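Local coordinates for protein TodX (Pseudomonas putida, PDB 3BS0) that forms an outer-membrane beta barrel that transports toluene, a first step in the biodegradation of aromatic hydrocarbons, at residues 342-345 and 346-350. Numbering follows the deposited sequence.
Sequences YKYN and NDLTL
Tyr-344 and Leu-348 lie side by side at the turn of a beta hairpin that joins two neighbouring strands at one end of the TodX barrel. Two bumps meet the tyrosine: methyl CD2 of Leu-348 comes to ring atom CD2 at 3.6 Å, and methyl CD1 of Leu-350, crossing from the paired strand, settles against CB of Tyr-344 at 4.1 Å. With CG anti to the backbone N (chi1 -176°), the ring is carried alongside Leu-348, both leucine methyls meeting it obliquely, and CE2 of Tyr-342 stands at its edge, in the ring plane. Asn-345 also runs alongside Leu-348, its CB and CG packing against Leu-348 CB (CB to CB 3.6 Å) and OD1 reaching toward CD2. In the backbone, Tyr-342 and Leu-350 form an antiparallel hydrogen-bonded pair; Lys-343 and Thr-349, the adjacent non-hydrogen-bonded pair, put their side chains on the opposite face. Backbone hydrogen bonds pair Asp-347 with Asp-385 and Thr-349 with Glu-383 on strand 376-385. Leu-348 O closes the turn, taking Asn-345 N in its carbonyl plane on a lone pair at 3.2 Å, and a weak bond from Tyr-344 N. Asn-345 ND2 donates a hydrogen bond to Tyr-344 O (2.6 Å) from above the carbonyl plane.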
ATOM      1  N   TYR A 342     -21.099 -16.898  -2.640  1.00 66.28           N
ATOM      2  CA  TYR A 342     -22.357 -17.593  -2.896  1.00 69.90           C
ATOM      3  C   TYR A 342     -22.586 -17.947  -4.367  1.00 71.31           C
ATOM      4  O   TYR A 342     -22.619 -17.061  -5.218  1.00 72.07           O
ATOM      5  CB  TYR A 342     -23.516 -16.709  -2.402  1.00 70.37           C
ATOM      6  CG  TYR A 342     -24.900 -17.312  -2.503  1.00 70.07           C
ATOM      7  CD1 TYR A 342     -25.263 -18.414  -1.729  1.00 70.98           C
ATOM      8  CD2 TYR A 342     -25.857 -16.763  -3.352  1.00 71.17           C
ATOM      9  CE1 TYR A 342     -26.545 -18.956  -1.792  1.00 71.74           C
ATOM     10  CE2 TYR A 342     -27.147 -17.296  -3.429  1.00 73.22           C
ATOM     11  CZ  TYR A 342     -27.486 -18.393  -2.643  1.00 73.98           C
ATOM     12  OH  TYR A 342     -28.763 -18.923  -2.702  1.00 75.61           O
ATOM     13  N   LYS A 343     -22.747 -19.234  -4.668  1.00 73.24           N
ATOM     14  CA  LYS A 343     -23.017 -19.654  -6.042  1.00 74.42           C
ATOM     15  C   LYS A 343     -24.503 -19.434  -6.314  1.00 74.58           C
ATOM     16  O   LYS A 343     -25.340 -20.285  -6.006  1.00 74.32           O
ATOM     17  CB  LYS A 343     -22.665 -21.129  -6.250  1.00 75.12           C
ATOM     18  CG  LYS A 343     -21.174 -21.423  -6.255  1.00 76.24           C
ATOM     19  CD  LYS A 343     -20.888 -22.835  -6.763  1.00 77.62           C
ATOM     20  CE  LYS A 343     -19.408 -23.157  -6.684  1.00 77.91           C
ATOM     21  NZ  LYS A 343     -18.915 -22.991  -5.286  1.00 79.26           N
ATOM     22  N   TYR A 344     -24.804 -18.274  -6.896  1.00 75.62           N
ATOM     23  CA  TYR A 344     -26.161 -17.839  -7.218  1.00 76.88           C
ATOM     24  C   TYR A 344     -26.691 -18.406  -8.536  1.00 77.03           C
ATOM     25  O   TYR A 344     -27.887 -18.642  -8.687  1.00 77.86           O
ATOM     26  CB  TYR A 344     -26.175 -16.319  -7.269  1.00 78.01           C
ATOM     27  CG  TYR A 344     -27.525 -15.690  -7.489  1.00 81.44           C
ATOM     28  CD1 TYR A 344     -28.476 -15.636  -6.465  1.00 81.82           C
ATOM     29  CD2 TYR A 344     -27.831 -15.089  -8.706  1.00 82.59           C
ATOM     30  CE1 TYR A 344     -29.696 -14.986  -6.654  1.00 82.55           C
ATOM     31  CE2 TYR A 344     -29.045 -14.443  -8.906  1.00 83.94           C
ATOM     32  CZ  TYR A 344     -29.968 -14.391  -7.878  1.00 83.26           C
ATOM     33  OH  TYR A 344     -31.144 -13.718  -8.081  1.00 85.31           O
ATOM     34  N   ASN A 345     -25.796 -18.594  -9.495  1.00 76.81           N
ATOM     35  CA  ASN A 345     -26.143 -19.148 -10.794  1.00 76.34           C
ATOM     36  C   ASN A 345     -25.113 -20.228 -11.029  1.00 75.62           C
ATOM     37  O   ASN A 345     -24.320 -20.538 -10.143  1.00 74.49           O
ATOM     38  CB  ASN A 345     -26.012 -18.099 -11.905  1.00 78.71           C
ATOM     39  CG  ASN A 345     -27.072 -17.012 -11.825  1.00 80.79           C
ATOM     40  OD1 ASN A 345     -27.191 -16.177 -12.727  1.00 82.00           O
ATOM     41  ND2 ASN A 345     -27.844 -17.014 -10.747  1.00 81.86           N
ATOM     42  N   ASN A 346     -25.116 -20.798 -12.223  1.00 75.03           N
ATOM     43  CA  ASN A 346     -24.145 -21.828 -12.540  1.00 75.06           C
ATOM     44  C   ASN A 346     -22.825 -21.148 -12.905  1.00 73.85           C
ATOM     45  O   ASN A 346     -21.756 -21.770 -12.905  1.00 73.83           O
ATOM     46  CB  ASN A 346     -24.643 -22.684 -13.707  1.00 75.73           C
ATOM     47  CG  ASN A 346     -23.712 -23.843 -14.013  1.00 76.65           C
ATOM     48  OD1 ASN A 346     -22.777 -23.719 -14.811  1.00 76.06           O
ATOM     49  ND2 ASN A 346     -23.950 -24.975 -13.358  1.00 77.29           N
ATOM     50  N   ASP A 347     -22.906 -19.856 -13.198  1.00 72.27           N
ATOM     51  CA  ASP A 347     -21.731 -19.097 -13.588  1.00 69.93           C
ATOM     52  C   ASP A 347     -21.676 -17.695 -12.981  1.00 67.58           C
ATOM     53  O   ASP A 347     -20.998 -16.807 -13.500  1.00 67.43           O
ATOM     54  CB  ASP A 347     -21.657 -19.042 -15.121  1.00 71.72           C
ATOM     55  CG  ASP A 347     -23.034 -18.968 -15.776  1.00 72.57           C
ATOM     56  OD1 ASP A 347     -23.158 -19.411 -16.942  1.00 72.34           O
ATOM     57  OD2 ASP A 347     -23.983 -18.463 -15.130  1.00 73.03           O
ATOM     58  N   LEU A 348     -22.395 -17.504 -11.879  1.00 64.01           N
ATOM     59  CA  LEU A 348     -22.397 -16.224 -11.180  1.00 60.66           C
ATOM     60  C   LEU A 348     -22.231 -16.456  -9.690  1.00 58.31           C
ATOM     61  O   LEU A 348     -23.035 -17.137  -9.068  1.00 57.64           O
ATOM     62  CB  LEU A 348     -23.697 -15.451 -11.412  1.00 59.62           C
ATOM     63  CG  LEU A 348     -23.776 -14.127 -10.638  1.00 57.57           C
ATOM     64  CD1 LEU A 348     -22.833 -13.119 -11.263  1.00 56.82           C
ATOM     65  CD2 LEU A 348     -25.199 -13.594 -10.641  1.00 56.83           C
ATOM     66  N   THR A 349     -21.173 -15.896  -9.124  1.00 57.26           N
ATOM     67  CA  THR A 349     -20.924 -16.026  -7.701  1.00 56.25           C
ATOM     68  C   THR A 349     -21.109 -14.637  -7.132  1.00 57.57           C
ATOM     69  O   THR A 349     -21.053 -13.650  -7.870  1.00 59.37           O
ATOM     70  CB  THR A 349     -19.488 -16.482  -7.407  1.00 54.78           C
ATOM     71  OG1 THR A 349     -19.284 -17.807  -7.912  1.00 52.35           O
ATOM     72  CG2 THR A 349     -19.225 -16.463  -5.910  1.00 53.80           C
ATOM     73  N   LEU A 350     -21.356 -14.564  -5.830  1.00 57.46           N
ATOM     74  CA  LEU A 350     -21.527 -13.288  -5.148  1.00 55.30           C
ATOM     75  C   LEU A 350     -20.686 -13.347  -3.894  1.00 53.54           C
ATOM     76  O   LEU A 350     -20.771 -14.307  -3.128  1.00 52.90           O
ATOM     77  CB  LEU A 350     -22.995 -13.048  -4.808  1.00 54.89           C
ATOM     78  CG  LEU A 350     -23.862 -12.905  -6.063  1.00 56.73           C
ATOM     79  CD1 LEU A 350     -25.297 -12.638  -5.663  1.00 57.69           C
ATOM     80  CD2 LEU A 350     -23.337 -11.770  -6.938  1.00 55.60           C
TER